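Local coordinates for metallo-beta-lactamase domain-containing protein (Thermotoga maritima, PDB 3H3E), which binds zinc and is probably a metal-dependent hydrolase of the metallo-beta-lactamase superfamily, although its substrate is unknown, at residues Phe207-Ile220 with Thr238-Phe250. The protein carries 2 engineered substitutions. Sequence-based numbering, arbitrary orientation.
Sequences FHLLKSSDDEIEKI and TGERAVDIFKREF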
ATOM      1  N   PHE A 207       7.590   0.259  -1.152  1.00 23.69           N
ATOM      2  CA  PHE A 207       8.290   1.200  -0.267  1.00 24.67           C
ATOM      3  C   PHE A 207       8.872   2.416  -0.990  1.00 27.67           C
ATOM      4  O   PHE A 207       9.393   3.327  -0.355  1.00 37.95           O
ATOM      5  CB  PHE A 207       9.414   0.509   0.541  1.00 26.85           C
ATOM      6  CG  PHE A 207       8.974  -0.734   1.289  1.00 26.48           C
ATOM      7  CD1 PHE A 207       7.650  -0.920   1.659  1.00 22.67           C
ATOM      8  CD2 PHE A 207       9.891  -1.704   1.627  1.00  9.58           C
ATOM      9  CE1 PHE A 207       7.260  -2.066   2.329  1.00 18.86           C
ATOM     10  CE2 PHE A 207       9.502  -2.837   2.305  1.00 19.53           C
ATOM     11  CZ  PHE A 207       8.189  -3.016   2.656  1.00  9.33           C
ATOM     12  N   HIS A 208       8.801   2.414  -2.314  1.00 27.42           N
ATOM     13  CA  HIS A 208       9.230   3.550  -3.124  1.00 31.76           C
ATOM     14  C   HIS A 208      10.668   3.961  -2.880  1.00 40.00           C
ATOM     15  O   HIS A 208      10.948   5.099  -2.503  1.00 46.83           O
ATOM     16  CB  HIS A 208       8.307   4.758  -2.937  1.00 29.93           C
ATOM     17  CG  HIS A 208       8.291   5.677  -4.120  1.00 38.68           C
ATOM     18  ND1 HIS A 208       7.620   5.375  -5.289  1.00 39.89           N
ATOM     19  CD2 HIS A 208       8.877   6.881  -4.324  1.00 46.62           C
ATOM     20  CE1 HIS A 208       7.789   6.355  -6.158  1.00 47.44           C
ATOM     21  NE2 HIS A 208       8.553   7.280  -5.600  1.00 53.03           N
ATOM     22  N   LEU A 209      11.587   3.046  -3.144  1.00 36.26           N
ATOM     23  CA  LEU A 209      12.981   3.298  -2.836  1.00 26.58           C
ATOM     24  C   LEU A 209      13.886   3.424  -4.051  1.00 30.46           C
ATOM     25  O   LEU A 209      15.108   3.411  -3.920  1.00 38.81           O
ATOM     26  CB  LEU A 209      13.475   2.220  -1.889  1.00 25.08           C
ATOM     27  CG  LEU A 209      12.720   2.332  -0.561  1.00 21.79           C
ATOM     28  CD1 LEU A 209      13.050   1.171   0.357  1.00 21.36           C
ATOM     29  CD2 LEU A 209      13.020   3.675   0.103  1.00 13.27           C
ATOM     30  N   LEU A 210      13.283   3.568  -5.228  1.00 31.69           N
ATOM     31  CA  LEU A 210      14.027   3.697  -6.480  1.00 38.99           C
ATOM     32  C   LEU A 210      14.821   4.997  -6.595  1.00 45.26           C
ATOM     33  O   LEU A 210      15.870   5.039  -7.241  1.00 54.04           O
ATOM     34  CB  LEU A 210      13.077   3.569  -7.668  1.00 39.60           C
ATOM     35  CG  LEU A 210      12.816   2.130  -8.107  1.00 45.32           C
ATOM     36  CD1 LEU A 210      11.898   2.086  -9.316  1.00 41.68           C
ATOM     37  CD2 LEU A 210      14.133   1.433  -8.408  1.00 50.22           C
ATOM     38  N   LYS A 211      14.304   6.054  -5.976  1.00 44.70           N
ATOM     39  CA  LYS A 211      14.928   7.373  -6.026  1.00 47.72           C
ATOM     40  C   LYS A 211      15.646   7.715  -4.718  1.00 51.62           C
ATOM     41  O   LYS A 211      16.124   8.832  -4.535  1.00 52.01           O
ATOM     42  CB  LYS A 211      13.893   8.462  -6.361  1.00 42.79           C
ATOM     43  CG  LYS A 211      13.474   8.524  -7.827  1.00 45.08           C
ATOM     44  CD  LYS A 211      13.379   9.980  -8.299  1.00 59.41           C
ATOM     45  CE  LYS A 211      13.173  10.119  -9.821  1.00 62.37           C
ATOM     46  NZ  LYS A 211      11.738  10.255 -10.230  1.00 57.65           N
ATOM     47  N   SER A 212      15.713   6.748  -3.811  1.00 49.76           N
ATOM     48  CA  SER A 212      16.382   6.945  -2.536  1.00 41.92           C
ATOM     49  C   SER A 212      17.833   6.485  -2.615  1.00 43.68           C
ATOM     50  O   SER A 212      18.154   5.561  -3.367  1.00 47.67           O
ATOM     51  CB  SER A 212      15.654   6.180  -1.438  1.00 42.83           C
ATOM     52  OG  SER A 212      14.461   6.836  -1.062  1.00 46.63           O
ATOM     53  N   SER A 213      18.703   7.134  -1.839  1.00 39.77           N
ATOM     54  CA  SER A 213      20.117   6.781  -1.805  1.00 43.83           C
ATOM     55  C   SER A 213      20.354   5.522  -0.987  1.00 48.36           C
ATOM     56  O   SER A 213      19.574   5.199  -0.092  1.00 52.71           O
ATOM     57  CB  SER A 213      20.954   7.931  -1.238  1.00 49.28           C
ATOM     58  OG  SER A 213      20.831   8.026   0.169  1.00 50.26           O
ATOM     59  N   ASP A 214      21.433   4.815  -1.294  1.00 50.87           N
ATOM     60  CA  ASP A 214      21.762   3.597  -0.564  1.00 47.86           C
ATOM     61  C   ASP A 214      21.813   3.878   0.929  1.00 47.29           C
ATOM     62  O   ASP A 214      21.365   3.067   1.725  1.00 49.74           O
ATOM     63  CB  ASP A 214      23.080   2.997  -1.059  1.00 48.90           C
ATOM     64  CG  ASP A 214      22.950   2.355  -2.434  1.00 60.43           C
ATOM     65  OD1 ASP A 214      22.017   2.730  -3.181  1.00 64.52           O
ATOM     66  OD2 ASP A 214      23.773   1.473  -2.770  1.00 63.57           O
ATOM     67  N   ASP A 215      22.350   5.036   1.302  1.00 51.68           N
ATOM     68  CA  ASP A 215      22.346   5.465   2.697  1.00 55.72           C
ATOM     69  C   ASP A 215      20.919   5.559   3.205  1.00 49.23           C
ATOM     70  O   ASP A 215      20.592   5.036   4.270  1.00 53.55           O
ATOM     71  CB  ASP A 215      23.037   6.825   2.864  1.00 68.57           C
ATOM     72  CG  ASP A 215      24.552   6.715   2.915  1.00 78.88           C
ATOM     73  OD1 ASP A 215      25.063   5.873   3.685  1.00 74.73           O
ATOM     74  OD2 ASP A 215      25.230   7.478   2.188  1.00 85.74           O
ATOM     75  N   GLU A 216      20.071   6.236   2.438  1.00 42.42           N
ATOM     76  CA  GLU A 216      18.676   6.396   2.816  1.00 42.36           C
ATOM     77  C   GLU A 216      18.039   5.034   3.059  1.00 34.18           C
ATOM     78  O   GLU A 216      17.379   4.826   4.062  1.00 37.98           O
ATOM     79  CB  GLU A 216      17.906   7.184   1.756  1.00 57.60           C
ATOM     80  CG  GLU A 216      18.226   8.681   1.731  1.00 71.62           C
ATOM     81  CD  GLU A 216      17.365   9.460   0.737  1.00 85.92           C
ATOM     82  OE1 GLU A 216      17.437   9.172  -0.479  1.00 87.32           O
ATOM     83  OE2 GLU A 216      16.620  10.369   1.170  1.00 90.89           O
ATOM     84  N   ILE A 217      18.266   4.100   2.150  1.00 27.90           N
ATOM     85  CA  ILE A 217      17.731   2.750   2.292  1.00 27.78           C
ATOM     86  C   ILE A 217      18.264   1.945   3.484  1.00 31.95           C
ATOM     87  O   ILE A 217      17.532   1.170   4.096  1.00 36.20           O
ATOM     88  CB  ILE A 217      17.958   1.932   1.027  1.00 28.74           C
ATOM     89  CG1 ILE A 217      17.263   2.595  -0.171  1.00 24.42           C
ATOM     90  CG2 ILE A 217      17.496   0.504   1.251  1.00 24.54           C
ATOM     91  CD1 ILE A 217      17.795   2.128  -1.516  1.00 25.01           C
ATOM     92  N   GLU A 218      19.535   2.115   3.813  1.00 36.55           N
ATOM     93  CA  GLU A 218      20.111   1.392   4.946  1.00 36.00           C
ATOM     94  C   GLU A 218      19.517   1.871   6.264  1.00 29.44           C
ATOM     95  O   GLU A 218      19.220   1.077   7.146  1.00 31.78           O
ATOM     96  CB  GLU A 218      21.627   1.539   4.943  1.00 42.47           C
ATOM     97  CG  GLU A 218      22.259   1.014   3.667  1.00 57.67           C
ATOM     98  CD  GLU A 218      23.770   0.989   3.716  1.00 69.06           C
ATOM     99  OE1 GLU A 218      24.333   1.411   4.750  1.00 71.22           O
ATOM    100  OE2 GLU A 218      24.387   0.541   2.719  1.00 72.86           O
ATOM    101  N   LYS A 219      19.347   3.180   6.375  1.00 24.01           N
ATOM    102  CA  LYS A 219      18.705   3.781   7.523  1.00 31.80           C
ATOM    103  C   LYS A 219      17.301   3.171   7.724  1.00 40.06           C
ATOM    104  O   LYS A 219      16.819   3.024   8.855  1.00 38.36           O
ATOM    105  CB  LYS A 219      18.607   5.289   7.283  1.00 41.47           C
ATOM    106  CG  LYS A 219      19.115   6.170   8.418  1.00 56.84           C
ATOM    107  CD  LYS A 219      18.231   6.095   9.665  1.00 68.83           C
ATOM    108  CE  LYS A 219      18.955   6.652  10.906  1.00 69.93           C
ATOM    109  NZ  LYS A 219      20.008   5.730  11.454  1.00 64.35           N
ATOM    110  N   ILE A 220      16.648   2.819   6.616  1.00 36.35           N
ATOM    111  CA  ILE A 220      15.306   2.256   6.661  1.00 27.98           C
ATOM    112  C   ILE A 220      15.360   0.808   7.123  1.00 32.18           C
ATOM    113  O   ILE A 220      14.636   0.418   8.045  1.00 33.50           O
ATOM    114  CB  ILE A 220      14.606   2.372   5.294  1.00 22.74           C
ATOM    115  CG1 ILE A 220      14.055   3.786   5.111  1.00 21.22           C
ATOM    116  CG2 ILE A 220      13.480   1.351   5.146  1.00 13.99           C
ATOM    117  CD1 ILE A 220      13.648   4.089   3.694  1.00 19.20           C
ATOM    118  N   THR A 238       9.154  -0.596  -4.800  1.00 47.49           N
ATOM    119  CA  THR A 238      10.353  -0.764  -3.977  1.00 35.71           C
ATOM    120  C   THR A 238      11.710  -0.653  -4.692  1.00 39.77           C
ATOM    121  O   THR A 238      12.499   0.226  -4.376  1.00 45.76           O
ATOM    122  CB  THR A 238      10.275  -2.036  -3.128  1.00 29.81           C
ATOM    123  OG1 THR A 238       9.034  -2.048  -2.407  1.00 22.04           O
ATOM    124  CG2 THR A 238      11.424  -2.072  -2.142  1.00 33.96           C
ATOM    125  N   GLY A 239      11.993  -1.538  -5.637  1.00 38.51           N
ATOM    126  CA  GLY A 239      13.227  -1.429  -6.392  1.00 34.10           C
ATOM    127  C   GLY A 239      14.247  -2.514  -6.114  1.00 46.08           C
ATOM    128  O   GLY A 239      14.469  -2.879  -4.967  1.00 51.98           O
ATOM    129  N   GLU A 240      14.884  -3.014  -7.171  1.00 56.05           N
ATOM    130  CA  GLU A 240      15.865  -4.100  -7.062  1.00 59.92           C
ATOM    131  C   GLU A 240      17.040  -3.742  -6.150  1.00 52.40           C
ATOM    132  O   GLU A 240      17.498  -4.569  -5.367  1.00 51.64           O
ATOM    133  CB  GLU A 240      16.366  -4.533  -8.453  1.00 71.82           C
ATOM    134  CG  GLU A 240      17.417  -5.655  -8.436  1.00 90.16           C
ATOM    135  CD  GLU A 240      18.054  -5.928  -9.807  1.00100.40           C
ATOM    136  OE1 GLU A 240      17.457  -5.553 -10.842  1.00102.81           O
ATOM    137  OE2 GLU A 240      19.158  -6.526  -9.844  1.00101.23           O
ATOM    138  N   ARG A 241      17.526  -2.511  -6.248  1.00 49.48           N
ATOM    139  CA  ARG A 241      18.644  -2.089  -5.415  1.00 51.03           C
ATOM    140  C   ARG A 241      18.261  -2.181  -3.947  1.00 45.75           C
ATOM    141  O   ARG A 241      18.979  -2.767  -3.141  1.00 44.40           O
ATOM    142  CB  ARG A 241      19.068  -0.655  -5.751  1.00 57.93           C
ATOM    143  CG  ARG A 241      20.298  -0.170  -4.986  1.00 62.21           C
ATOM    144  CD  ARG A 241      21.431  -1.185  -5.062  1.00 70.16           C
ATOM    145  NE  ARG A 241      22.574  -0.827  -4.218  1.00 77.27           N
ATOM    146  CZ  ARG A 241      23.593  -1.645  -3.954  1.00 80.23           C
ATOM    147  NH1 ARG A 241      23.609  -2.874  -4.462  1.00 79.02           N
ATOM    148  NH2 ARG A 241      24.595  -1.237  -3.182  1.00 76.91           N
ATOM    149  N   ALA A 242      17.113  -1.604  -3.612  1.00 43.65           N
ATOM    150  CA  ALA A 242      16.659  -1.546  -2.232  1.00 34.44           C
ATOM    151  C   ALA A 242      16.448  -2.948  -1.688  1.00 38.36           C
ATOM    152  O   ALA A 242      16.820  -3.236  -0.552  1.00 43.11           O
ATOM    153  CB  ALA A 242      15.391  -0.720  -2.116  1.00 25.56           C
ATOM    154  N   VAL A 243      15.860  -3.822  -2.498  1.00 35.92           N
ATOM    155  CA  VAL A 243      15.635  -5.195  -2.073  1.00 32.65           C
ATOM    156  C   VAL A 243      16.952  -5.905  -1.788  1.00 40.35           C
ATOM    157  O   VAL A 243      17.062  -6.633  -0.800  1.00 42.27           O
ATOM    158  CB  VAL A 243      14.854  -6.003  -3.106  1.00 34.19           C
ATOM    159  CG1 VAL A 243      14.683  -7.426  -2.617  1.00 34.77           C
ATOM    160  CG2 VAL A 243      13.496  -5.363  -3.373  1.00 34.73           C
ATOM    161  N   ASP A 244      17.949  -5.697  -2.646  1.00 42.07           N
ATOM    162  CA  ASP A 244      19.262  -6.307  -2.438  1.00 40.58           C
ATOM    163  C   ASP A 244      19.829  -5.874  -1.096  1.00 40.41           C
ATOM    164  O   ASP A 244      20.419  -6.677  -0.375  1.00 47.18           O
ATOM    165  CB  ASP A 244      20.244  -5.952  -3.567  1.00 47.54           C
ATOM    166  CG  ASP A 244      20.034  -6.787  -4.828  1.00 57.04           C
ATOM    167  OD1 ASP A 244      19.173  -7.698  -4.828  1.00 58.47           O
ATOM    168  OD2 ASP A 244      20.739  -6.524  -5.825  1.00 60.73           O
ATOM    169  N   ILE A 245      19.649  -4.600  -0.759  1.00 35.87           N
ATOM    170  CA  ILE A 245      20.096  -4.092   0.539  1.00 35.38           C
ATOM    171  C   ILE A 245      19.337  -4.751   1.694  1.00 31.98           C
ATOM    172  O   ILE A 245      19.945  -5.143   2.692  1.00 34.42           O
ATOM    173  CB  ILE A 245      19.975  -2.561   0.629  1.00 36.11           C
ATOM    174  CG1 ILE A 245      20.970  -1.897  -0.333  1.00 37.59           C
ATOM    175  CG2 ILE A 245      20.182  -2.093   2.057  1.00 28.48           C
ATOM    176  CD1 ILE A 245      20.813  -0.394  -0.446  1.00 35.82           C
ATOM    177  N   PHE A 246      18.016  -4.880   1.553  1.00 24.65           N
ATOM    178  CA  PHE A 246      17.211  -5.631   2.521  1.00 20.85           C
ATOM    179  C   PHE A 246      17.764  -7.043   2.677  1.00 26.70           C
ATOM    180  O   PHE A 246      17.982  -7.501   3.789  1.00 34.75           O
ATOM    181  CB  PHE A 246      15.728  -5.702   2.117  1.00 20.29           C
ATOM    182  CG  PHE A 246      14.862  -4.618   2.710  1.00 22.35           C
ATOM    183  CD1 PHE A 246      14.109  -4.857   3.847  1.00 24.07           C
ATOM    184  CD2 PHE A 246      14.770  -3.368   2.110  1.00 25.24           C
ATOM    185  CE1 PHE A 246      13.298  -3.860   4.393  1.00 22.60           C
ATOM    186  CE2 PHE A 246      13.963  -2.369   2.649  1.00 20.95           C
ATOM    187  CZ  PHE A 246      13.229  -2.619   3.791  1.00 24.35           C
ATOM    188  N   LYS A 247      17.997  -7.739   1.569  1.00 27.33           N
ATOM    189  CA  LYS A 247      18.483  -9.120   1.652  1.00 34.24           C
ATOM    190  C   LYS A 247      19.820  -9.252   2.394  1.00 39.79           C
ATOM    191  O   LYS A 247      20.069 -10.264   3.053  1.00 34.31           O
ATOM    192  CB  LYS A 247      18.558  -9.792   0.273  1.00 35.13           C
ATOM    193  CG  LYS A 247      17.205  -9.965  -0.435  1.00 40.01           C
ATOM    194  CD  LYS A 247      17.201 -11.188  -1.355  1.00 40.55           C
ATOM    195  CE  LYS A 247      15.919 -11.322  -2.191  1.00 40.17           C
ATOM    196  NZ  LYS A 247      16.103 -10.911  -3.624  1.00 39.65           N
ATOM    197  N   ARG A 248      20.666  -8.227   2.314  1.00 47.10           N
ATOM    198  CA  ARG A 248      22.002  -8.319   2.903  1.00 45.72           C
ATOM    199  C   ARG A 248      22.128  -7.677   4.283  1.00 40.85           C
ATOM    200  O   ARG A 248      23.142  -7.858   4.952  1.00 50.51           O
ATOM    201  CB  ARG A 248      23.077  -7.750   1.958  1.00 54.33           C
ATOM    202  CG  ARG A 248      23.374  -6.274   2.175  1.00 65.06           C
ATOM    203  CD  ARG A 248      24.787  -5.881   1.747  1.00 72.34           C
ATOM    204  NE  ARG A 248      24.995  -4.437   1.871  1.00 79.93           N
ATOM    205  CZ  ARG A 248      25.086  -3.593   0.842  1.00 86.37           C
ATOM    206  NH1 ARG A 248      25.005  -4.045  -0.405  1.00 88.13           N
ATOM    207  NH2 ARG A 248      25.267  -2.295   1.060  1.00 84.85           N
ATOM    208  N   GLU A 249      21.116  -6.932   4.717  1.00 34.66           N
ATOM    209  CA  GLU A 249      21.211  -6.223   5.995  1.00 30.15           C
ATOM    210  C   GLU A 249      20.037  -6.451   6.946  1.00 27.23           C
ATOM    211  O   GLU A 249      20.147  -6.236   8.151  1.00 25.09           O
ATOM    212  CB  GLU A 249      21.417  -4.735   5.754  1.00 38.41           C
ATOM    213  CG  GLU A 249      22.785  -4.418   5.186  1.00 51.32           C
ATOM    214  CD  GLU A 249      23.037  -2.936   5.081  1.00 60.63           C
ATOM    215  OE1 GLU A 249      22.199  -2.164   5.592  1.00 65.07           O
ATOM    216  OE2 GLU A 249      24.068  -2.545   4.492  1.00 64.44           O
ATOM    217  N   PHE A 250      18.909  -6.877   6.401  1.00 27.16           N
ATOM    218  CA  PHE A 250      17.742  -7.159   7.215  1.00 25.45           C
ATOM    219  C   PHE A 250      17.977  -8.481   7.929  1.00 34.64           C
ATOM    220  O   PHE A 250      18.365  -9.466   7.310  1.00 45.52           O
ATOM    221  CB  PHE A 250      16.491  -7.211   6.341  1.00 17.98           C
ATOM    222  CG  PHE A 250      15.225  -7.519   7.092  1.00 21.34           C
ATOM    223  CD1 PHE A 250      14.768  -6.678   8.092  1.00 18.15           C
ATOM    224  CD2 PHE A 250      14.469  -8.635   6.768  1.00 22.84           C
ATOM    225  CE1 PHE A 250      13.602  -6.950   8.770  1.00 14.62           C
ATOM    226  CE2 PHE A 250      13.297  -8.915   7.442  1.00 20.86           C
ATOM    227  CZ  PHE A 250      12.867  -8.070   8.447  1.00 21.34           C
TER
HETATM  228  O   HOH W   1      15.948   0.825  -5.199  1.00 32.69           O
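NE and NH2 of Arg241 both bond to one oxygen of Asp214, OD2. Arg241 NH2 lies 2.9 Å from Asp214 OD2 and NE 3.0 Å from the same atom. The carboxylate oxygen sits in the guanidinium plane, but the two planes are turned 33° apart. NH2 meets OD2 nearly along the C-O bond, whereas NE comes from above the carboxylate plane. Arg241 reaches this position because its chain bends at the second torsion. Further along the helices, Arg248 NH2 makes a longer salt bridge to Glu218 OE2, with the flat groups almost perpendicular. Glu249 joins this network through a weak bond from Arg248 NE. Arg248 probably offsets the closeness of Glu218 and Glu249.

Beneath the charges, Ile217 CG2 packs on Ile245 CG2 and CD1. Ile217 CD1 rests against Ala242 CB, which also meets Leu209 CB at 3.5 Å. Deeper still, the rings of Phe207 and Phe246 meet obliquely, their planes 40° apart. Thr238 OG1 accepts from Phe207 N (3.0 Å) and is also hydrogen-bonded to Cys235 O. Leu209 N donates to Thr238 O.

The helix segments 214-220 and 240-249 cross at 44°. Phe246 and Phe207 reach Val232 of strand 231-235, and Ile220 touches helix 185-193. The loop before helix 214-226, not the helices themselves, carries His208 against the zinc ligand His182.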